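Local coordinates for protein alpha-fucosidase (Bifidobacterium bifidum, PDB 2EAB) that probably removes alpha-1,2-linked L-fucose from glycans by hydrolysis, as the family 95 glycoside hydrolase part of a longer membrane protein, at residues W80-N94 with T485-Q497. Residues are numbered along the deposited sequence; the frame is centred on the assembly and turned at random.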
loop_
_atom_site.group_PDB
_atom_site.type_symbol
_atom_site.label_atom_id
_atom_site.label_comp_id
_atom_site.label_asym_id
_atom_site.label_seq_id
_atom_site.Cartn_x
_atom_site.Cartn_y
_atom_site.Cartn_z
ATOM N N TRP A 80 12.669 12.444 -7.077
ATOM C CA TRP A 80 11.420 12.814 -7.715
ATOM C C TRP A 80 11.604 14.104 -8.510
ATOM O O TRP A 80 12.058 15.109 -7.963
ATOM C CB TRP A 80 10.373 13.067 -6.623
ATOM C CG TRP A 80 9.457 11.923 -6.318
ATOM C CD1 TRP A 80 9.635 10.913 -5.411
ATOM C CD2 TRP A 80 8.180 11.712 -6.910
ATOM N NE1 TRP A 80 8.531 10.078 -5.420
ATOM C CE2 TRP A 80 7.627 10.551 -6.335
ATOM C CE3 TRP A 80 7.443 12.408 -7.877
ATOM C CZ2 TRP A 80 6.370 10.060 -6.708
ATOM C CZ3 TRP A 80 6.203 11.926 -8.246
ATOM C CH2 TRP A 80 5.680 10.760 -7.665
ATOM N N THR A 81 11.258 14.073 -9.793
ATOM C CA THR A 81 11.133 15.306 -10.564
ATOM C C THR A 81 9.784 15.966 -10.252
ATOM O O THR A 81 8.953 15.392 -9.551
ATOM C CB THR A 81 11.252 15.058 -12.078
ATOM O OG1 THR A 81 10.264 14.105 -12.473
ATOM C CG2 THR A 81 12.643 14.551 -12.458
ATOM N N GLY A 82 9.580 17.172 -10.776
ATOM C CA GLY A 82 8.378 17.956 -10.522
ATOM C C GLY A 82 8.529 18.900 -9.344
ATOM O O GLY A 82 9.602 19.016 -8.746
ATOM N N GLY A 83 7.443 19.592 -9.013
ATOM C CA GLY A 83 7.407 20.412 -7.812
ATOM C C GLY A 83 8.041 21.780 -7.984
ATOM O O GLY A 83 8.341 22.209 -9.102
ATOM N N PRO A 84 8.263 22.492 -6.869
ATOM C CA PRO A 84 8.821 23.833 -6.968
ATOM C C PRO A 84 10.179 23.793 -7.666
ATOM O O PRO A 84 10.980 22.886 -7.432
ATOM C CB PRO A 84 8.944 24.279 -5.506
ATOM C CG PRO A 84 8.905 23.028 -4.710
ATOM C CD PRO A 84 8.041 22.083 -5.474
ATOM N N GLY A 85 10.406 24.759 -8.552
ATOM C CA GLY A 85 11.621 24.796 -9.350
ATOM C C GLY A 85 11.486 24.163 -10.721
ATOM O O GLY A 85 12.352 24.352 -11.570
ATOM N N SER A 86 10.407 23.420 -10.956
ATOM C CA SER A 86 10.171 22.809 -12.268
ATOM C C SER A 86 9.537 23.780 -13.267
ATOM O O SER A 86 9.468 23.488 -14.467
ATOM C CB SER A 86 9.293 21.563 -12.138
ATOM O OG SER A 86 7.993 21.918 -11.696
ATOM N N SER A 87 9.049 24.906 -12.751
ATOM C CA SER A 87 8.546 26.028 -13.537
ATOM C C SER A 87 8.677 27.254 -12.654
ATOM O O SER A 87 9.037 27.139 -11.483
ATOM C CB SER A 87 7.077 25.836 -13.895
ATOM O OG SER A 87 6.267 26.089 -12.759
ATOM N N THR A 88 8.366 28.425 -13.201
ATOM C CA THR A 88 8.403 29.657 -12.417
ATOM C C THR A 88 7.094 29.906 -11.660
ATOM O O THR A 88 6.975 30.892 -10.930
ATOM C CB THR A 88 8.732 30.882 -13.305
ATOM O OG1 THR A 88 7.758 30.992 -14.346
ATOM C CG2 THR A 88 10.123 30.744 -13.920
ATOM N N SER A 89 6.121 29.008 -11.818
ATOM C CA SER A 89 4.784 29.247 -11.285
ATOM C C SER A 89 4.137 28.029 -10.624
ATOM O O SER A 89 2.918 27.987 -10.473
ATOM C CB SER A 89 3.875 29.815 -12.384
ATOM O OG SER A 89 3.803 28.932 -13.487
ATOM N N TYR A 90 4.945 27.054 -10.215
ATOM C CA TYR A 90 4.419 25.828 -9.613
ATOM C C TYR A 90 3.435 26.126 -8.489
ATOM O O TYR A 90 3.771 26.837 -7.537
ATOM C CB TYR A 90 5.547 24.942 -9.087
ATOM C CG TYR A 90 5.024 23.638 -8.537
ATOM C CD1 TYR A 90 4.702 22.592 -9.394
ATOM C CD2 TYR A 90 4.818 23.457 -7.167
ATOM C CE1 TYR A 90 4.191 21.389 -8.908
ATOM C CE2 TYR A 90 4.310 22.249 -6.662
ATOM C CZ TYR A 90 4.001 21.220 -7.545
ATOM O OH TYR A 90 3.508 20.017 -7.094
ATOM N N ASN A 91 2.238 25.552 -8.611
ATOM C CA ASN A 91 1.161 25.741 -7.648
ATOM C C ASN A 91 0.347 24.452 -7.503
ATOM O O ASN A 91 -0.884 24.480 -7.457
ATOM C CB ASN A 91 0.275 26.919 -8.078
ATOM C CG ASN A 91 -0.733 27.335 -7.014
ATOM O OD1 ASN A 91 -0.474 27.243 -5.811
ATOM N ND2 ASN A 91 -1.891 27.814 -7.461
ATOM N N GLY A 92 1.053 23.323 -7.449
ATOM C CA GLY A 92 0.425 22.023 -7.214
ATOM C C GLY A 92 -0.527 21.558 -8.298
ATOM O O GLY A 92 -1.329 20.649 -8.061
ATOM N N GLY A 93 -0.438 22.180 -9.474
ATOM C CA GLY A 93 -1.311 21.857 -10.594
ATOM C C GLY A 93 -2.633 22.602 -10.617
ATOM O O GLY A 93 -3.424 22.438 -11.553
ATOM N N ASN A 94 -2.903 23.414 -9.598
ATOM C CA ASN A 94 -4.209 24.054 -9.497
ATOM C C ASN A 94 -4.471 25.053 -10.607
ATOM O O ASN A 94 -3.609 25.861 -10.936
ATOM C CB ASN A 94 -4.366 24.716 -8.138
ATOM C CG ASN A 94 -4.323 23.711 -7.017
ATOM O OD1 ASN A 94 -5.187 22.838 -6.919
ATOM N ND2 ASN A 94 -3.305 23.809 -6.177
ATOM N N THR A 485 -6.603 11.771 -7.503
ATOM C CA THR A 485 -5.985 10.461 -7.727
ATOM C C THR A 485 -4.460 10.540 -7.813
ATOM O O THR A 485 -3.747 9.921 -7.023
ATOM C CB THR A 485 -6.554 9.757 -8.983
ATOM O OG1 THR A 485 -7.933 9.433 -8.767
ATOM C CG2 THR A 485 -5.794 8.477 -9.277
ATOM N N GLU A 486 -3.966 11.280 -8.799
ATOM C CA GLU A 486 -2.535 11.324 -9.058
ATOM C C GLU A 486 -1.864 12.309 -8.119
ATOM O O GLU A 486 -2.112 13.510 -8.194
ATOM C CB GLU A 486 -2.256 11.720 -10.504
ATOM C CG GLU A 486 -2.841 10.777 -11.529
ATOM C CD GLU A 486 -2.309 11.057 -12.911
ATOM O OE1 GLU A 486 -2.074 12.243 -13.238
ATOM O OE2 GLU A 486 -2.126 10.088 -13.680
ATOM N N ASN A 487 -1.016 11.777 -7.244
ATOM C CA ASN A 487 -0.288 12.553 -6.257
ATOM C C ASN A 487 1.207 12.308 -6.384
ATOM O O ASN A 487 1.643 11.373 -7.067
ATOM C CB ASN A 487 -0.822 12.237 -4.860
ATOM C CG ASN A 487 -2.106 12.978 -4.564
ATOM O OD1 ASN A 487 -2.075 14.116 -4.098
ATOM N ND2 ASN A 487 -3.241 12.358 -4.868
ATOM N N THR A 488 1.994 13.179 -5.760
ATOM C CA THR A 488 3.443 13.152 -5.942
ATOM C C THR A 488 4.145 13.444 -4.617
ATOM O O THR A 488 3.508 13.509 -3.564
ATOM C CB THR A 488 3.905 14.198 -6.980
ATOM O OG1 THR A 488 3.746 15.503 -6.418
ATOM C CG2 THR A 488 3.139 14.079 -8.294
ATOM N N ALA A 489 5.455 13.651 -4.679
ATOM C CA ALA A 489 6.237 14.078 -3.524
ATOM C C ALA A 489 6.049 15.565 -3.187
ATOM O O ALA A 489 6.552 16.029 -2.161
ATOM C CB ALA A 489 7.712 13.771 -3.754
ATOM N N TYR A 490 5.338 16.309 -4.038
ATOM C CA TYR A 490 5.361 17.775 -3.992
ATOM C C TYR A 490 3.991 18.451 -3.914
ATOM O O TYR A 490 3.800 19.560 -4.436
ATOM C CB TYR A 490 6.133 18.323 -5.195
ATOM C CG TYR A 490 7.551 17.825 -5.312
ATOM C CD1 TYR A 490 8.507 18.175 -4.364
ATOM C CD2 TYR A 490 7.946 17.025 -6.382
ATOM C CE1 TYR A 490 9.813 17.738 -4.470
ATOM C CE2 TYR A 490 9.255 16.569 -6.494
ATOM C CZ TYR A 490 10.185 16.938 -5.535
ATOM O OH TYR A 490 11.492 16.507 -5.620
ATOM N N GLY A 491 3.032 17.816 -3.247
ATOM C CA GLY A 491 1.739 18.464 -3.053
ATOM C C GLY A 491 0.977 18.742 -4.341
ATOM O O GLY A 491 0.349 19.797 -4.483
ATOM N N TRP A 492 1.033 17.782 -5.268
ATOM C CA TRP A 492 0.265 17.801 -6.516
ATOM C C TRP A 492 -1.160 17.333 -6.203
ATOM O O TRP A 492 -1.568 16.207 -6.526
ATOM C CB TRP A 492 0.939 16.877 -7.520
ATOM C CG TRP A 492 0.431 16.911 -8.930
ATOM C CD1 TRP A 492 -0.344 15.969 -9.545
ATOM C CD2 TRP A 492 0.720 17.901 -9.922
ATOM N NE1 TRP A 492 -0.574 16.322 -10.857
ATOM C CE2 TRP A 492 0.076 17.500 -11.113
ATOM C CE3 TRP A 492 1.454 19.094 -9.917
ATOM C CZ2 TRP A 492 0.152 18.244 -12.287
ATOM C CZ3 TRP A 492 1.533 19.830 -11.088
ATOM C CH2 TRP A 492 0.879 19.406 -12.254
ATOM N N THR A 493 -1.910 18.223 -5.560
ATOM C CA THR A 493 -3.229 17.901 -5.030
ATOM C C THR A 493 -4.345 18.353 -5.959
ATOM O O THR A 493 -5.512 18.040 -5.722
ATOM C CB THR A 493 -3.442 18.491 -3.618
ATOM O OG1 THR A 493 -3.201 19.902 -3.641
ATOM C CG2 THR A 493 -2.470 17.861 -2.639
ATOM N N ALA A 494 -3.991 19.069 -7.025
ATOM C CA ALA A 494 -4.975 19.425 -8.041
ATOM C C ALA A 494 -5.571 18.179 -8.682
ATOM O O ALA A 494 -4.939 17.122 -8.704
ATOM C CB ALA A 494 -4.339 20.277 -9.109
ATOM N N PRO A 495 -6.776 18.312 -9.250
ATOM C CA PRO A 495 -7.274 17.248 -10.106
ATOM C C PRO A 495 -6.467 17.225 -11.407
ATOM O O PRO A 495 -5.831 18.224 -11.778
ATOM C CB PRO A 495 -8.720 17.662 -10.370
ATOM C CG PRO A 495 -8.698 19.147 -10.267
ATOM C CD PRO A 495 -7.695 19.462 -9.197
ATOM N N GLY A 496 -6.511 16.090 -12.099
ATOM C CA GLY A 496 -5.777 15.918 -13.341
ATOM C C GLY A 496 -6.438 16.573 -14.541
ATOM O O GLY A 496 -7.503 17.189 -14.439
ATOM N N GLN A 497 -5.783 16.428 -15.691
ATOM C CA GLN A 497 -6.108 17.173 -16.907
ATOM C C GLN A 497 -7.402 16.758 -17.577
ATOM O O GLN A 497 -7.899 17.480 -18.443
ATOM C CB GLN A 497 -5.024 16.963 -17.953
ATOM C CG GLN A 497 -3.760 17.721 -17.827
ATOM C CD GLN A 497 -2.915 17.524 -19.069
ATOM O OE1 GLN A 497 -3.230 18.053 -20.138
ATOM N NE2 GLN A 497 -1.852 16.740 -18.944
HETATM O O HOH W 1 4.613 17.295 -8.232
HETATM O O HOH W 2 -1.930 22.277 -4.157
#
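Two tyrosine hydroxyls donate to main-chain carbonyls: Y490 OH to W80 O (2.8 Å), tilted 33° from that carbonyl's plane, and Y90 OH to Y490 O (2.7 Å), above the plane of the Y490 carbonyl and off its lone pairs. Y90 brings its hydroxyl to the 485-497 loop through a chi1 of -177°, CG anti to the backbone N, and a water links this OH to T488 OG1. A494 N donates to G92 O, while a second water joins N94 ND2 to T493 OG1; N94 OD1 accepts from the T458 hydroxyl, also hydrogen-bonded to T493 OG1. The loops belong to different domains: 80-94 follows strand 69-76 of the N-terminal beta-sandwich, 485-497 lies in the family 95 catalytic (alpha/alpha)6 barrel, and the contact is part of their interface, near calcium-binding L393. A489 CB sits over the five-membered ring of W80, 3.7 Å from its centroid, and T488 CB meets W80 CZ3 at 3.5 Å. G82 O lies over one face of the Y490 ring, with T81 O at its edge. A leucine in place of Y490 would probably leave W80 O without this hydroxyl donor and open a gap beside T81 and G82. G83 CA packs directly against Y490 CB (3.6 Å). G93 CA makes a CH-pi contact over one face of the six-membered ring of W492, offset toward the rim, 3.9 Å from its centroid.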